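PDB 3D00: tungsten formylmethanofuran dehydrogenase subunit E from Syntrophus aciditrophicus, which is of uncharacterised activity but, as an FmdE-like zinc-binding protein, is probably connected with the formylmethanofuran dehydrogenase chemistry of microbial methanogenesis. Local coordinates for residues N6-S11 with Q65-C70; E13-K18 with G29-G34. All blocks are in the same frame, centred on the assembly; numbering follows the deposited sequence. Where two conformers were deposited one is given.

Both contacts lie among the helices and N-terminal loop that pack together in what is probably the alpha+beta core, well away from the zinc site of the C-terminal treble clef, and their centres are about 9 Å apart. Along the chain they are nested: 6-11 comes first, then 13-18 and 29-34 pair as contact 2, and 65-70 returns last to close contact 1 around them. Helices 12-23, 28-42 and 60-67 thus meet in one packed cluster, with the N-terminal turn against it. The two contacts touch directly: Ile7 CD1 lies 3.3 Å from Tyr15 CD2, and Leu67 CD1 sits 3.7 Å from Gly34 CA.

Contact 1 of 2, residues N6-S11 with Q65-C70; sequences NILSYS and QLLTPC
Ile7 N donates to Tyr10 O at 2.7 Å, and Tyr10 N returns a bond to Ile7 O at 2.9 Å. The pair closes a type II' beta turn, with Leu8 in its second position at a positive phi of 44°, and this bend aims three side chains at Leu67. Ile7 CG2, anti to its backbone N, meets Leu67 CD1 at 3.6 Å, the two side chains crossing at about a right angle. Tyr10 approaches with its ring edge: Leu67 CD2 lies near the ring plane, 3.9 Å from Tyr10 CD2, while Ser9 OG stands over the centre of one face. Leu8 CD1 lies in van der Waals contact with the backbone, 3.3 Å from Leu67 O, and packs on Leu67 CB. The branched end of Leu67 is shared between Ile7 and Tyr10, and its root belongs to Leu8. Leu67 is the last residue of helix 60-67, so the turn packs the loop before helix 12-23 onto the C-terminal end of that helix, in what is probably the FmdE alpha+beta core. Thr68 leaves helical geometry in an ST turn, its OG1 accepting from Cys70 N at 3.2 Å and also bonding to Val64 O. Leu67 touches Val37 and Leu8 touches Val41, both of helix 28-42, and Leu8 N bonds to Asp38 OD1. Gln65 OE1 bonds to Gln65 NE2 of the second subunit, placing helix 60-67 at the interface.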
# COMPACT_ATOMS: atom_id res chain seq x y z
N ASN A 6 -2.93 -7.33 -23.99
CA ASN A 6 -2.03 -7.77 -22.92
C ASN A 6 -1.46 -6.67 -21.97
O ASN A 6 -1.18 -5.53 -22.37
CB ASN A 6 -0.91 -8.63 -23.51
CG ASN A 6 -1.47 -9.84 -24.23
OD1 ASN A 6 -2.68 -9.93 -24.45
ND2 ASN A 6 -0.61 -10.78 -24.59
N ILE A 7 -1.34 -7.03 -20.70
CA ILE A 7 -0.81 -6.15 -19.65
C ILE A 7 0.39 -6.85 -19.05
O ILE A 7 0.25 -7.88 -18.38
CB ILE A 7 -1.88 -5.82 -18.63
CG1 ILE A 7 -2.87 -4.84 -19.27
CG2 ILE A 7 -1.25 -5.21 -17.37
CD1 ILE A 7 -4.24 -4.92 -18.71
N LEU A 8 1.57 -6.31 -19.34
CA LEU A 8 2.84 -7.01 -19.20
C LEU A 8 2.69 -8.46 -19.75
O LEU A 8 2.37 -8.62 -20.93
CB LEU A 8 3.36 -6.93 -17.75
CG LEU A 8 3.68 -5.53 -17.18
CD1 LEU A 8 4.10 -5.67 -15.78
CD2 LEU A 8 4.79 -4.82 -17.96
N SER A 9 2.87 -9.47 -18.90
CA SER A 9 2.80 -10.90 -19.28
C SER A 9 1.38 -11.45 -19.29
O SER A 9 1.16 -12.57 -19.76
CB SER A 9 3.64 -11.74 -18.29
OG SER A 9 2.94 -11.94 -17.05
N TYR A 10 0.42 -10.70 -18.76
CA TYR A 10 -0.97 -11.15 -18.70
C TYR A 10 -1.81 -10.72 -19.93
O TYR A 10 -1.56 -9.69 -20.55
CB TYR A 10 -1.66 -10.65 -17.42
CG TYR A 10 -1.04 -11.03 -16.09
CD1 TYR A 10 -1.05 -12.33 -15.63
CD2 TYR A 10 -0.51 -10.05 -15.26
CE1 TYR A 10 -0.50 -12.66 -14.39
CE2 TYR A 10 0.04 -10.36 -14.04
CZ TYR A 10 0.04 -11.66 -13.60
OH TYR A 10 0.59 -11.93 -12.36
N SER A 11 -2.80 -11.54 -20.26
CA SER A 11 -3.86 -11.14 -21.17
C SER A 11 -4.75 -10.22 -20.39
O SER A 11 -4.70 -10.19 -19.16
CB SER A 11 -4.64 -12.38 -21.65
OG SER A 11 -5.27 -13.05 -20.56
N GLN A 65 1.26 -2.70 -7.37
CA GLN A 65 1.51 -3.87 -6.53
C GLN A 65 1.28 -5.18 -7.20
O GLN A 65 2.07 -6.13 -7.01
CB GLN A 65 0.71 -3.78 -5.27
CG GLN A 65 1.16 -2.63 -4.45
CD GLN A 65 0.56 -2.63 -3.10
OE1 GLN A 65 1.27 -2.71 -2.10
NE2 GLN A 65 -0.77 -2.50 -3.03
N LEU A 66 0.24 -5.25 -8.03
CA LEU A 66 -0.07 -6.48 -8.76
C LEU A 66 0.88 -6.82 -9.89
O LEU A 66 1.00 -7.97 -10.28
CB LEU A 66 -1.47 -6.42 -9.38
CG LEU A 66 -2.69 -6.93 -8.62
CD1 LEU A 66 -4.00 -6.34 -9.25
CD2 LEU A 66 -2.69 -8.44 -8.64
N LEU A 67 1.49 -5.81 -10.50
CA LEU A 67 2.24 -5.98 -11.74
C LEU A 67 3.76 -5.86 -11.66
O LEU A 67 4.48 -6.26 -12.59
CB LEU A 67 1.74 -4.94 -12.76
CG LEU A 67 0.33 -5.08 -13.32
CD1 LEU A 67 -0.11 -3.88 -14.17
CD2 LEU A 67 0.26 -6.39 -14.12
N THR A 68 4.25 -5.23 -10.58
CA THR A 68 5.65 -4.88 -10.43
C THR A 68 6.12 -5.46 -9.10
O THR A 68 5.30 -5.90 -8.32
CB THR A 68 5.85 -3.35 -10.36
OG1 THR A 68 5.34 -2.87 -9.13
CG2 THR A 68 5.12 -2.57 -11.51
N PRO A 69 7.44 -5.52 -8.87
CA PRO A 69 7.94 -5.93 -7.55
C PRO A 69 7.79 -4.92 -6.46
O PRO A 69 8.07 -5.26 -5.29
CB PRO A 69 9.44 -6.25 -7.81
CG PRO A 69 9.69 -6.09 -9.22
CD PRO A 69 8.54 -5.34 -9.85
N CYS A 70 7.35 -3.69 -6.81
CA CYS A 70 7.22 -2.61 -5.88
C CYS A 70 5.93 -2.77 -5.11
O CYS A 70 4.83 -2.77 -5.69
CB CYS A 70 7.24 -1.26 -6.60
SG CYS A 70 8.60 -1.07 -7.79

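Contact 2 of 2, residues E13-K18 with G29-G34; sequences EEYVEK and GVLIGG
This is a buried helix-helix contact between consecutive helices of the chain, 12-23 and 28-42, whose segments run at 135° to one another with axes 10.6 Å apart at closest approach. Tyr15 does most of the work. Its CG is anti to the backbone N (chi1 175°), on the side of helix 28-42, and the ring spans the gap and ends on a peptide oxygen. Tyr15 OH donates to Val30 O; the modelled 2.5 Å is very short and, with Val30 in two conformers, doubtful. The hydroxyl sits above the carbonyl plane, 40° out of it, and Gly34 N, 3.0 Å from Val30 O in the normal helical bond, comes from the opposite face, so two donors grip the oxygen. Leu31 CA meets the ring at its edge. Gly34, without a side chain, lets the ring settle close to the backbone, with Tyr15 CZ 3.8 Å from Gly34 CA. The helix pair probably belongs to the alpha+beta core of FmdE proteins. Next along the helix, Val16 CG2 packs on Leu31 CD2 at 3.6 Å. Leu31 also touches Phe132 and Ile135 of helix 129-138, while Tyr15 packs on Ala63 of helix 60-67.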
# COMPACT_ATOMS: atom_id res chain seq x y z
N GLU A 13 -7.80 -10.46 -19.84
CA GLU A 13 -8.72 -11.27 -19.04
C GLU A 13 -8.02 -11.87 -17.85
O GLU A 13 -8.60 -11.93 -16.78
CB GLU A 13 -9.36 -12.36 -19.90
CG GLU A 13 -10.32 -11.82 -20.98
CD GLU A 13 -9.65 -11.52 -22.32
OE1 GLU A 13 -8.41 -11.41 -22.42
OE2 GLU A 13 -10.40 -11.37 -23.30
N GLU A 14 -6.77 -12.30 -18.02
CA GLU A 14 -5.94 -12.74 -16.88
C GLU A 14 -5.72 -11.60 -15.88
O GLU A 14 -5.74 -11.80 -14.65
CB GLU A 14 -4.57 -13.26 -17.35
CG GLU A 14 -4.57 -14.72 -17.84
CD GLU A 14 -3.50 -15.01 -18.89
OE1 GLU A 14 -2.38 -14.48 -18.81
OE2 GLU A 14 -3.80 -15.78 -19.82
N TYR A 15 -5.51 -10.40 -16.42
CA TYR A 15 -5.25 -9.23 -15.57
C TYR A 15 -6.52 -8.85 -14.80
O TYR A 15 -6.45 -8.59 -13.60
CB TYR A 15 -4.66 -8.06 -16.37
CG TYR A 15 -4.50 -6.81 -15.51
CD1 TYR A 15 -3.57 -6.76 -14.45
CD2 TYR A 15 -5.33 -5.70 -15.70
CE1 TYR A 15 -3.45 -5.61 -13.66
CE2 TYR A 15 -5.23 -4.58 -14.91
CZ TYR A 15 -4.29 -4.53 -13.88
OH TYR A 15 -4.19 -3.39 -13.09
N VAL A 16 -7.67 -8.83 -15.49
CA VAL A 16 -8.97 -8.57 -14.83
C VAL A 16 -9.17 -9.56 -13.68
O VAL A 16 -9.53 -9.16 -12.57
CB VAL A 16 -10.16 -8.61 -15.83
CG1 VAL A 16 -11.51 -8.60 -15.09
CG2 VAL A 16 -10.07 -7.44 -16.83
N GLU A 17 -8.93 -10.85 -13.95
CA GLU A 17 -9.01 -11.91 -12.92
C GLU A 17 -8.13 -11.61 -11.70
O GLU A 17 -8.61 -11.59 -10.57
N LYS A 18 -6.84 -11.38 -11.95
CA LYS A 18 -5.88 -11.06 -10.88
C LYS A 18 -6.31 -9.83 -10.09
O LYS A 18 -6.25 -9.83 -8.85
CB LYS A 18 -4.46 -10.88 -11.44
CG LYS A 18 -3.88 -12.17 -12.03
N GLY A 29 -10.21 2.26 -12.46
CA GLY A 29 -8.91 2.80 -12.11
C GLY A 29 -7.77 1.82 -12.14
O GLY A 29 -6.67 2.14 -12.58
N VAL A 30 -8.02 0.60 -11.67
CA VAL A 30 -6.98 -0.44 -11.64
C VAL A 30 -6.80 -1.05 -13.02
O VAL A 30 -5.72 -1.43 -13.39
CB VAL A 30 -7.30 -1.53 -10.61
CG1 VAL A 30 -6.12 -2.47 -10.46
CG2 VAL A 30 -7.63 -0.89 -9.30
N LEU A 31 -7.87 -1.14 -13.79
CA LEU A 31 -7.81 -1.54 -15.21
C LEU A 31 -6.98 -0.52 -16.03
O LEU A 31 -5.98 -0.87 -16.70
CB LEU A 31 -9.25 -1.71 -15.78
CG LEU A 31 -10.11 -2.84 -15.23
CD1 LEU A 31 -11.55 -2.76 -15.71
CD2 LEU A 31 -9.50 -4.15 -15.62
N ILE A 32 -7.36 0.75 -15.94
CA ILE A 32 -6.62 1.79 -16.63
C ILE A 32 -5.17 1.75 -16.11
O ILE A 32 -4.25 1.79 -16.90
CB ILE A 32 -7.28 3.18 -16.50
CG1 ILE A 32 -8.66 3.18 -17.18
CG2 ILE A 32 -6.40 4.24 -17.15
CD1 ILE A 32 -9.44 4.46 -16.94
N GLY A 33 -5.01 1.65 -14.80
CA GLY A 33 -3.75 1.52 -14.12
C GLY A 33 -2.85 0.48 -14.71
O GLY A 33 -1.65 0.71 -14.78
N GLY A 34 -3.41 -0.67 -15.11
CA GLY A 34 -2.67 -1.71 -15.83
C GLY A 34 -2.02 -1.26 -17.14
O GLY A 34 -0.89 -1.67 -17.49